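Long-range contacts in 2-(hydroxymethyl)glutarate dehydrogenase (Eubacterium barkeri, PDB 3CKY), which catalyses the NAD-dependent interconversion of 2-formylglutarate and (S)-2-hydroxymethylglutarate in the bacterial fermentation of nicotinate: residues A[178-183]-A[241-245]; A[226-232]-A[280-286]. One frame throughout, in Å; residues are numbered along the deposited sequence.

Contact 1 of 2, residues A[178-183]-A[241-245]; sequences NLLLGC and QHKDL
Asn178 ND2 lies 3.1 Å from Asp244 OD2, the amide and carboxylate planes tilted 28° against each other. Both side chains leave their helices with CG beside the backbone N, which turns the two flat groups into the gap between the helices; behind them the CB atoms of Asn178 and Asp244 approach to 3.9 Å. Gln241 fills the next part of the interface. Its chain bends at chi2 (60°), and the carbon of its amide, CD, settles 3.5 Å from Gly182 CA while the end of the group reaches the flank of Leu181. Leu245 brings CD2 against the backbone of segment 178-183, 3.9 Å from Leu179 O and 4.3 Å from Gly182 CA. A CB built on Gly182 would lie 2.9 Å from Leu245 CD2, a clash, which suggests that the missing side chain allows the close approach. The axes of segments 178-183 and 241-245, on helices 169-197 and 238-255, pass 9.0 Å apart at a crossing angle of -121°, in the helical C-terminal domain of the beta-hydroxyacid dehydrogenase fold. Asn178 follows Lys174, the probable catalytic lysine, by one helical turn, a lysine-asparagine spacing that recurs in this family. Asp244 touches Ser99, while its neighbour Lys243 bonds through NZ to Pro69 O; Ser99 and Lys243 are both expected to bind NAD. Leu179 and Leu181 also pack on Leu194 and Ser213 of a second subunit.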
ATOM      1  N   ASN A 178       6.688  -0.305  18.336  1.00 40.08           N
ATOM      2  CA  ASN A 178       6.266  -1.612  17.801  1.00 40.32           C
ATOM      3  C   ASN A 178       5.928  -1.614  16.318  1.00 40.53           C
ATOM      4  O   ASN A 178       6.059  -2.633  15.656  1.00 41.09           O
ATOM      5  CB  ASN A 178       5.056  -2.114  18.576  1.00 40.33           C
ATOM      6  CG  ASN A 178       5.384  -2.427  20.019  1.00 41.28           C
ATOM      7  OD1 ASN A 178       6.539  -2.366  20.438  1.00 42.71           O
ATOM      8  ND2 ASN A 178       4.366  -2.734  20.796  1.00 43.47           N
ATOM      9  N   LEU A 179       5.455  -0.472  15.834  1.00 40.75           N
ATOM     10  CA  LEU A 179       5.296  -0.168  14.404  1.00 40.65           C
ATOM     11  C   LEU A 179       6.634  -0.310  13.684  1.00 40.45           C
ATOM     12  O   LEU A 179       6.714  -0.918  12.635  1.00 40.71           O
ATOM     13  CB  LEU A 179       4.764   1.267  14.292  1.00 40.74           C
ATOM     14  CG  LEU A 179       4.682   2.154  13.060  1.00 41.44           C
ATOM     15  CD1 LEU A 179       4.014   3.482  13.502  1.00 40.86           C
ATOM     16  CD2 LEU A 179       6.032   2.406  12.365  1.00 39.79           C
ATOM     17  N   LEU A 180       7.682   0.263  14.260  1.00 40.34           N
ATOM     18  CA  LEU A 180       9.001   0.230  13.649  1.00 40.01           C
ATOM     19  C   LEU A 180       9.568  -1.178  13.648  1.00 39.98           C
ATOM     20  O   LEU A 180      10.136  -1.598  12.636  1.00 39.85           O
ATOM     21  CB  LEU A 180       9.953   1.200  14.358  1.00 40.05           C
ATOM     22  CG  LEU A 180       9.648   2.681  14.116  1.00 39.66           C
ATOM     23  CD1 LEU A 180      10.454   3.567  15.068  1.00 38.23           C
ATOM     24  CD2 LEU A 180       9.920   3.034  12.642  1.00 37.62           C
ATOM     25  N   LEU A 181       9.410  -1.898  14.767  1.00 39.68           N
ATOM     26  CA  LEU A 181       9.771  -3.318  14.827  1.00 39.48           C
ATOM     27  C   LEU A 181       9.113  -4.119  13.698  1.00 39.40           C
ATOM     28  O   LEU A 181       9.778  -4.880  12.996  1.00 39.32           O
ATOM     29  CB  LEU A 181       9.368  -3.931  16.175  1.00 39.44           C
ATOM     30  CG  LEU A 181       9.635  -5.434  16.386  1.00 39.06           C
ATOM     31  CD1 LEU A 181      11.142  -5.781  16.154  1.00 36.68           C
ATOM     32  CD2 LEU A 181       9.182  -5.883  17.773  1.00 38.19           C
ATOM     33  N   GLY A 182       7.800  -3.954  13.545  1.00 39.34           N
ATOM     34  CA  GLY A 182       7.044  -4.638  12.505  1.00 39.41           C
ATOM     35  C   GLY A 182       7.470  -4.292  11.096  1.00 39.23           C
ATOM     36  O   GLY A 182       7.663  -5.181  10.271  1.00 39.27           O
ATOM     37  N   CYS A 183       7.625  -3.003  10.823  1.00 39.31           N
ATOM     38  CA  CYS A 183       8.098  -2.552   9.520  1.00 39.49           C
ATOM     39  C   CYS A 183       9.496  -3.089   9.202  1.00 39.37           C
ATOM     40  O   CYS A 183       9.754  -3.555   8.086  1.00 39.55           O
ATOM     41  CB  CYS A 183       8.115  -1.023   9.443  1.00 39.60           C
ATOM     42  SG  CYS A 183       6.490  -0.220   9.352  1.00 40.78           S
ATOM     43  N   GLN A 241       2.259  -8.882  16.874  1.00 40.16           N
ATOM     44  CA  GLN A 241       2.888  -7.870  16.039  1.00 40.22           C
ATOM     45  C   GLN A 241       1.894  -7.246  15.041  1.00 40.10           C
ATOM     46  O   GLN A 241       1.926  -6.048  14.801  1.00 39.66           O
ATOM     47  CB  GLN A 241       4.074  -8.476  15.277  1.00 40.01           C
ATOM     48  CG  GLN A 241       4.766  -7.493  14.343  1.00 40.35           C
ATOM     49  CD  GLN A 241       5.330  -6.274  15.085  1.00 41.17           C
ATOM     50  OE1 GLN A 241       4.722  -5.194  15.102  1.00 43.01           O
ATOM     51  NE2 GLN A 241       6.485  -6.443  15.709  1.00 40.95           N
ATOM     52  N   HIS A 242       1.049  -8.089  14.450  1.00 40.26           N
ATOM     53  CA  HIS A 242      -0.028  -7.658  13.570  1.00 40.54           C
ATOM     54  C   HIS A 242      -1.028  -6.751  14.302  1.00 40.49           C
ATOM     55  O   HIS A 242      -1.422  -5.711  13.781  1.00 40.27           O
ATOM     56  CB  HIS A 242      -0.765  -8.882  12.982  1.00 40.50           C
ATOM     57  CG  HIS A 242      -1.860  -8.513  12.031  1.00 40.59           C
ATOM     58  ND1 HIS A 242      -1.608  -8.165  10.720  1.00 41.92           N
ATOM     59  CD2 HIS A 242      -3.196  -8.377  12.208  1.00 39.65           C
ATOM     60  CE1 HIS A 242      -2.750  -7.864  10.126  1.00 40.69           C
ATOM     61  NE2 HIS A 242      -3.724  -7.981  11.009  1.00 40.06           N
ATOM     62  N   LYS A 243      -1.425  -7.155  15.499  1.00 40.68           N
ATOM     63  CA  LYS A 243      -2.308  -6.341  16.345  1.00 41.14           C
ATOM     64  C   LYS A 243      -1.680  -4.960  16.598  1.00 40.88           C
ATOM     65  O   LYS A 243      -2.351  -3.924  16.526  1.00 40.70           O
ATOM     66  CB  LYS A 243      -2.548  -7.069  17.676  1.00 41.22           C
ATOM     67  CG  LYS A 243      -3.568  -6.452  18.596  1.00 41.89           C
ATOM     68  CD  LYS A 243      -3.414  -7.033  20.009  1.00 43.38           C
ATOM     69  CE  LYS A 243      -4.608  -6.716  20.921  1.00 46.12           C
ATOM     70  NZ  LYS A 243      -4.592  -5.323  21.510  1.00 49.93           N
ATOM     71  N   ASP A 244      -0.384  -4.958  16.896  1.00 40.51           N
ATOM     72  CA  ASP A 244       0.346  -3.714  17.155  1.00 40.37           C
ATOM     73  C   ASP A 244       0.346  -2.801  15.941  1.00 40.02           C
ATOM     74  O   ASP A 244       0.164  -1.597  16.075  1.00 39.87           O
ATOM     75  CB  ASP A 244       1.788  -4.013  17.581  1.00 40.47           C
ATOM     76  CG  ASP A 244       1.886  -4.550  19.006  1.00 41.24           C
ATOM     77  OD1 ASP A 244       0.899  -4.421  19.758  1.00 42.88           O
ATOM     78  OD2 ASP A 244       2.957  -5.084  19.372  1.00 42.48           O
ATOM     79  N   LEU A 245       0.553  -3.375  14.759  1.00 39.88           N
ATOM     80  CA  LEU A 245       0.506  -2.591  13.516  1.00 39.64           C
ATOM     81  C   LEU A 245      -0.904  -2.026  13.263  1.00 39.45           C
ATOM     82  O   LEU A 245      -1.064  -0.911  12.763  1.00 39.59           O
ATOM     83  CB  LEU A 245       0.967  -3.430  12.334  1.00 39.46           C
ATOM     84  CG  LEU A 245       2.460  -3.791  12.300  1.00 39.61           C
ATOM     85  CD1 LEU A 245       2.726  -5.000  11.394  1.00 39.57           C
ATOM     86  CD2 LEU A 245       3.329  -2.607  11.868  1.00 37.89           C
TER

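Contact 2 of 2, residues A[226-232]-A[280-286]; sequences FIMSGDF and EDMSAVI
Phe226 carries its ring beside its own backbone N (chi1 -61°), and Asp281 holds CG anti to its N (chi1 177°); together these torsions lay carboxylate against ring. The two planes are only 10° apart, with Asp281 CG 3.8 Å above the ring centre. OD2 of this carboxylate takes both the backbone N of Ser283, closing an Asx turn, and Ser283 OG, 2.6 Å away on the anti lone pair. Ser283 OG in turn sits in the plane of the Phe232 ring at its edge, 3.4 Å from CE1, and touches Phe226 CB. Phe232 is sandwiched: Phe226 O lies 3.6 Å above one face, and Ala284 CA makes a CH-pi contact with the other, 3.8 Å from the centroid. Its backbone joins in, since Asp281 N gives Phe232 O a nearly straight hydrogen bond of 2.7 Å in the carbonyl plane. Glu280 rests OE2 near Phe232 CB but is paired with Lys287. Asp281 OD1 is bound by Lys222 NZ and Phe236 N, so an alanine here would probably deprive Lys222 of this countercharge, leave Ser283 OG free to turn and strip one face of the Phe226 ring of its cover. Ile227 CG2 also meets Ile286 CD1 at 4.2 Å. The contact thus joins the C-terminal end of helix 217-228 and the loop after it to the 3-10 turn leading into helix 286-293, with Leu192 and Val193 of helix 169-197 packing on Ile227 and Ile286 respectively.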
ATOM      1  N   PHE A 226      15.809 -17.382  15.067  1.00 43.69           N
ATOM      2  CA  PHE A 226      14.578 -17.872  14.456  1.00 43.47           C
ATOM      3  C   PHE A 226      14.719 -18.196  12.970  1.00 42.78           C
ATOM      4  O   PHE A 226      14.375 -19.293  12.551  1.00 42.44           O
ATOM      5  CB  PHE A 226      13.437 -16.862  14.640  1.00 42.68           C
ATOM      6  CG  PHE A 226      13.096 -16.589  16.081  1.00 42.60           C
ATOM      7  CD1 PHE A 226      12.190 -17.400  16.770  1.00 42.08           C
ATOM      8  CD2 PHE A 226      13.680 -15.526  16.757  1.00 42.41           C
ATOM      9  CE1 PHE A 226      11.877 -17.152  18.104  1.00 41.60           C
ATOM     10  CE2 PHE A 226      13.366 -15.274  18.105  1.00 42.39           C
ATOM     11  CZ  PHE A 226      12.465 -16.087  18.769  1.00 41.44           C
ATOM     12  N   ILE A 227      15.181 -17.228  12.192  1.00 42.37           N
ATOM     13  CA  ILE A 227      15.214 -17.348  10.748  1.00 42.70           C
ATOM     14  C   ILE A 227      16.237 -18.404  10.354  1.00 42.44           C
ATOM     15  O   ILE A 227      15.896 -19.373   9.710  1.00 42.24           O
ATOM     16  CB  ILE A 227      15.535 -15.984  10.047  1.00 42.29           C
ATOM     17  CG1 ILE A 227      14.387 -14.992  10.274  1.00 43.16           C
ATOM     18  CG2 ILE A 227      15.760 -16.160   8.555  1.00 41.64           C
ATOM     19  CD1 ILE A 227      14.729 -13.534   9.888  1.00 42.52           C
ATOM     20  N   MET A 228      17.486 -18.231  10.766  1.00 42.28           N
ATOM     21  CA  MET A 228      18.535 -19.178  10.345  1.00 42.71           C
ATOM     22  C   MET A 228      18.385 -20.564  10.979  1.00 42.61           C
ATOM     23  O   MET A 228      18.797 -21.566  10.386  1.00 42.12           O
ATOM     24  CB  MET A 228      19.912 -18.613  10.608  1.00 42.38           C
ATOM     25  CG  MET A 228      20.190 -17.412   9.778  1.00 42.76           C
ATOM     26  SD  MET A 228      21.858 -16.795   9.981  1.00 44.82           S
ATOM     27  CE  MET A 228      22.780 -18.142   9.199  1.00 43.29           C
ATOM     28  N   SER A 229      17.782 -20.620  12.165  1.00 42.85           N
ATOM     29  CA  SER A 229      17.493 -21.884  12.826  1.00 42.83           C
ATOM     30  C   SER A 229      16.303 -22.581  12.200  1.00 42.78           C
ATOM     31  O   SER A 229      16.219 -23.794  12.226  1.00 42.75           O
ATOM     32  CB  SER A 229      17.202 -21.665  14.315  1.00 42.92           C
ATOM     33  OG  SER A 229      15.874 -21.207  14.554  1.00 42.60           O
ATOM     34  N   GLY A 230      15.372 -21.800  11.667  1.00 42.75           N
ATOM     35  CA  GLY A 230      14.105 -22.338  11.172  1.00 42.98           C
ATOM     36  C   GLY A 230      13.130 -22.720  12.276  1.00 42.85           C
ATOM     37  O   GLY A 230      12.076 -23.277  12.008  1.00 43.28           O
ATOM     38  N   ASP A 231      13.476 -22.422  13.518  1.00 42.89           N
ATOM     39  CA  ASP A 231      12.600 -22.670  14.658  1.00 42.73           C
ATOM     40  C   ASP A 231      11.898 -21.373  15.050  1.00 42.47           C
ATOM     41  O   ASP A 231      12.493 -20.489  15.656  1.00 42.09           O
ATOM     42  CB  ASP A 231      13.409 -23.216  15.836  1.00 42.73           C
ATOM     43  CG  ASP A 231      12.553 -23.485  17.076  1.00 43.66           C
ATOM     44  OD1 ASP A 231      11.319 -23.245  17.042  1.00 45.06           O
ATOM     45  OD2 ASP A 231      13.135 -23.947  18.095  1.00 44.46           O
ATOM     46  N   PHE A 232      10.625 -21.276  14.688  1.00 42.52           N
ATOM     47  CA  PHE A 232       9.849 -20.067  14.893  1.00 42.35           C
ATOM     48  C   PHE A 232       8.914 -20.189  16.093  1.00 42.34           C
ATOM     49  O   PHE A 232       8.000 -19.390  16.260  1.00 42.40           O
ATOM     50  CB  PHE A 232       9.088 -19.725  13.620  1.00 42.12           C
ATOM     51  CG  PHE A 232       9.983 -19.353  12.473  1.00 42.17           C
ATOM     52  CD1 PHE A 232      10.520 -18.080  12.383  1.00 41.47           C
ATOM     53  CD2 PHE A 232      10.270 -20.273  11.473  1.00 42.06           C
ATOM     54  CE1 PHE A 232      11.331 -17.719  11.316  1.00 41.75           C
ATOM     55  CE2 PHE A 232      11.077 -19.923  10.404  1.00 41.87           C
ATOM     56  CZ  PHE A 232      11.611 -18.641  10.328  1.00 41.98           C
ATOM     57  N   GLU A 280       3.342 -18.455  15.561  1.00 40.66           N
ATOM     58  CA  GLU A 280       4.791 -18.495  15.470  1.00 40.74           C
ATOM     59  C   GLU A 280       5.361 -17.099  15.676  1.00 40.53           C
ATOM     60  O   GLU A 280       4.639 -16.108  15.517  1.00 40.26           O
ATOM     61  CB  GLU A 280       5.205 -19.023  14.095  1.00 40.77           C
ATOM     62  CG  GLU A 280       4.725 -20.446  13.849  1.00 41.43           C
ATOM     63  CD  GLU A 280       5.230 -21.069  12.563  1.00 41.99           C
ATOM     64  OE1 GLU A 280       4.791 -22.197  12.272  1.00 46.15           O
ATOM     65  OE2 GLU A 280       6.057 -20.477  11.837  1.00 43.88           O
ATOM     66  N   ASP A 281       6.651 -17.017  16.011  1.00 40.33           N
ATOM     67  CA  ASP A 281       7.320 -15.743  16.105  1.00 40.46           C
ATOM     68  C   ASP A 281       7.076 -14.991  14.805  1.00 40.74           C
ATOM     69  O   ASP A 281       6.975 -15.592  13.721  1.00 39.94           O
ATOM     70  CB  ASP A 281       8.821 -15.900  16.356  1.00 40.08           C
ATOM     71  CG  ASP A 281       9.545 -14.573  16.395  1.00 40.01           C
ATOM     72  OD1 ASP A 281       9.456 -13.892  17.431  1.00 38.59           O
ATOM     73  OD2 ASP A 281      10.182 -14.205  15.377  1.00 37.37           O
ATOM     74  N   MET A 282       6.980 -13.671  14.925  1.00 41.28           N
ATOM     75  CA  MET A 282       6.652 -12.831  13.794  1.00 42.45           C
ATOM     76  C   MET A 282       7.669 -12.876  12.648  1.00 41.11           C
ATOM     77  O   MET A 282       7.312 -12.558  11.548  1.00 40.79           O
ATOM     78  CB  MET A 282       6.395 -11.390  14.260  1.00 42.99           C
ATOM     79  CG  MET A 282       7.459 -10.742  15.175  1.00 45.74           C
ATOM     80  SD  MET A 282       8.644  -9.688  14.343  1.00 51.18           S
ATOM     81  CE  MET A 282       9.888 -10.886  13.976  1.00 49.20           C
ATOM     82  N   SER A 283       8.906 -13.311  12.893  1.00 40.49           N
ATOM     83  CA  SER A 283       9.907 -13.423  11.837  1.00 40.17           C
ATOM     84  C   SER A 283       9.574 -14.538  10.845  1.00 40.06           C
ATOM     85  O   SER A 283      10.124 -14.570   9.731  1.00 39.85           O
ATOM     86  CB  SER A 283      11.308 -13.651  12.423  1.00 40.19           C
ATOM     87  OG  SER A 283      11.394 -14.838  13.202  1.00 40.28           O
ATOM     88  N   ALA A 284       8.674 -15.444  11.251  1.00 39.89           N
ATOM     89  CA  ALA A 284       8.120 -16.474  10.354  1.00 39.51           C
ATOM     90  C   ALA A 284       7.376 -15.866   9.168  1.00 38.75           C
ATOM     91  O   ALA A 284       7.064 -16.561   8.230  1.00 38.58           O
ATOM     92  CB  ALA A 284       7.202 -17.435  11.122  1.00 38.62           C
ATOM     93  N   VAL A 285       7.093 -14.572   9.195  1.00 39.20           N
ATOM     94  CA  VAL A 285       6.494 -13.896   8.018  1.00 39.44           C
ATOM     95  C   VAL A 285       7.349 -14.079   6.733  1.00 39.59           C
ATOM     96  O   VAL A 285       6.812 -14.055   5.622  1.00 39.36           O
ATOM     97  CB  VAL A 285       6.232 -12.394   8.312  1.00 39.38           C
ATOM     98  CG1 VAL A 285       7.540 -11.593   8.284  1.00 38.59           C
ATOM     99  CG2 VAL A 285       5.208 -11.832   7.350  1.00 39.30           C
ATOM    100  N   ILE A 286       8.663 -14.286   6.898  1.00 39.42           N
ATOM    101  CA  ILE A 286       9.547 -14.615   5.784  1.00 40.20           C
ATOM    102  C   ILE A 286       9.034 -15.825   4.951  1.00 40.65           C
ATOM    103  O   ILE A 286       9.228 -15.883   3.736  1.00 40.56           O
ATOM    104  CB  ILE A 286      11.025 -14.869   6.249  1.00 39.96           C
ATOM    105  CG1 ILE A 286      11.983 -14.775   5.056  1.00 40.15           C
ATOM    106  CG2 ILE A 286      11.173 -16.256   6.921  1.00 39.83           C
ATOM    107  CD1 ILE A 286      13.468 -14.702   5.416  1.00 39.61           C
TER

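How the contacts relate
Contacts 1 and 2 have centres 16 Å apart in the same helical domain and meet directly, Gln241 CB packing 3.9 Å from Met282 CB. Their segments alternate along the chain; helix 238-255, which follows helix 217-228, has Met238 bonded through its backbone to Glu280 of contact 2 and carries Gln241 to Leu245 of contact 1. Phe236, on the connection between those helices, serves both: its side chain touches Gln241 and Asp244 of contact 1 and Met282 of contact 2. Phe269 likewise packs on Leu245 and Met282. Only contact 1 borders the probable active site, with Asn178 about 4 Å from Lys174 and Asp244 about 4 Å from Ser99, nearest side-chain atoms; contact 2 lies away from it.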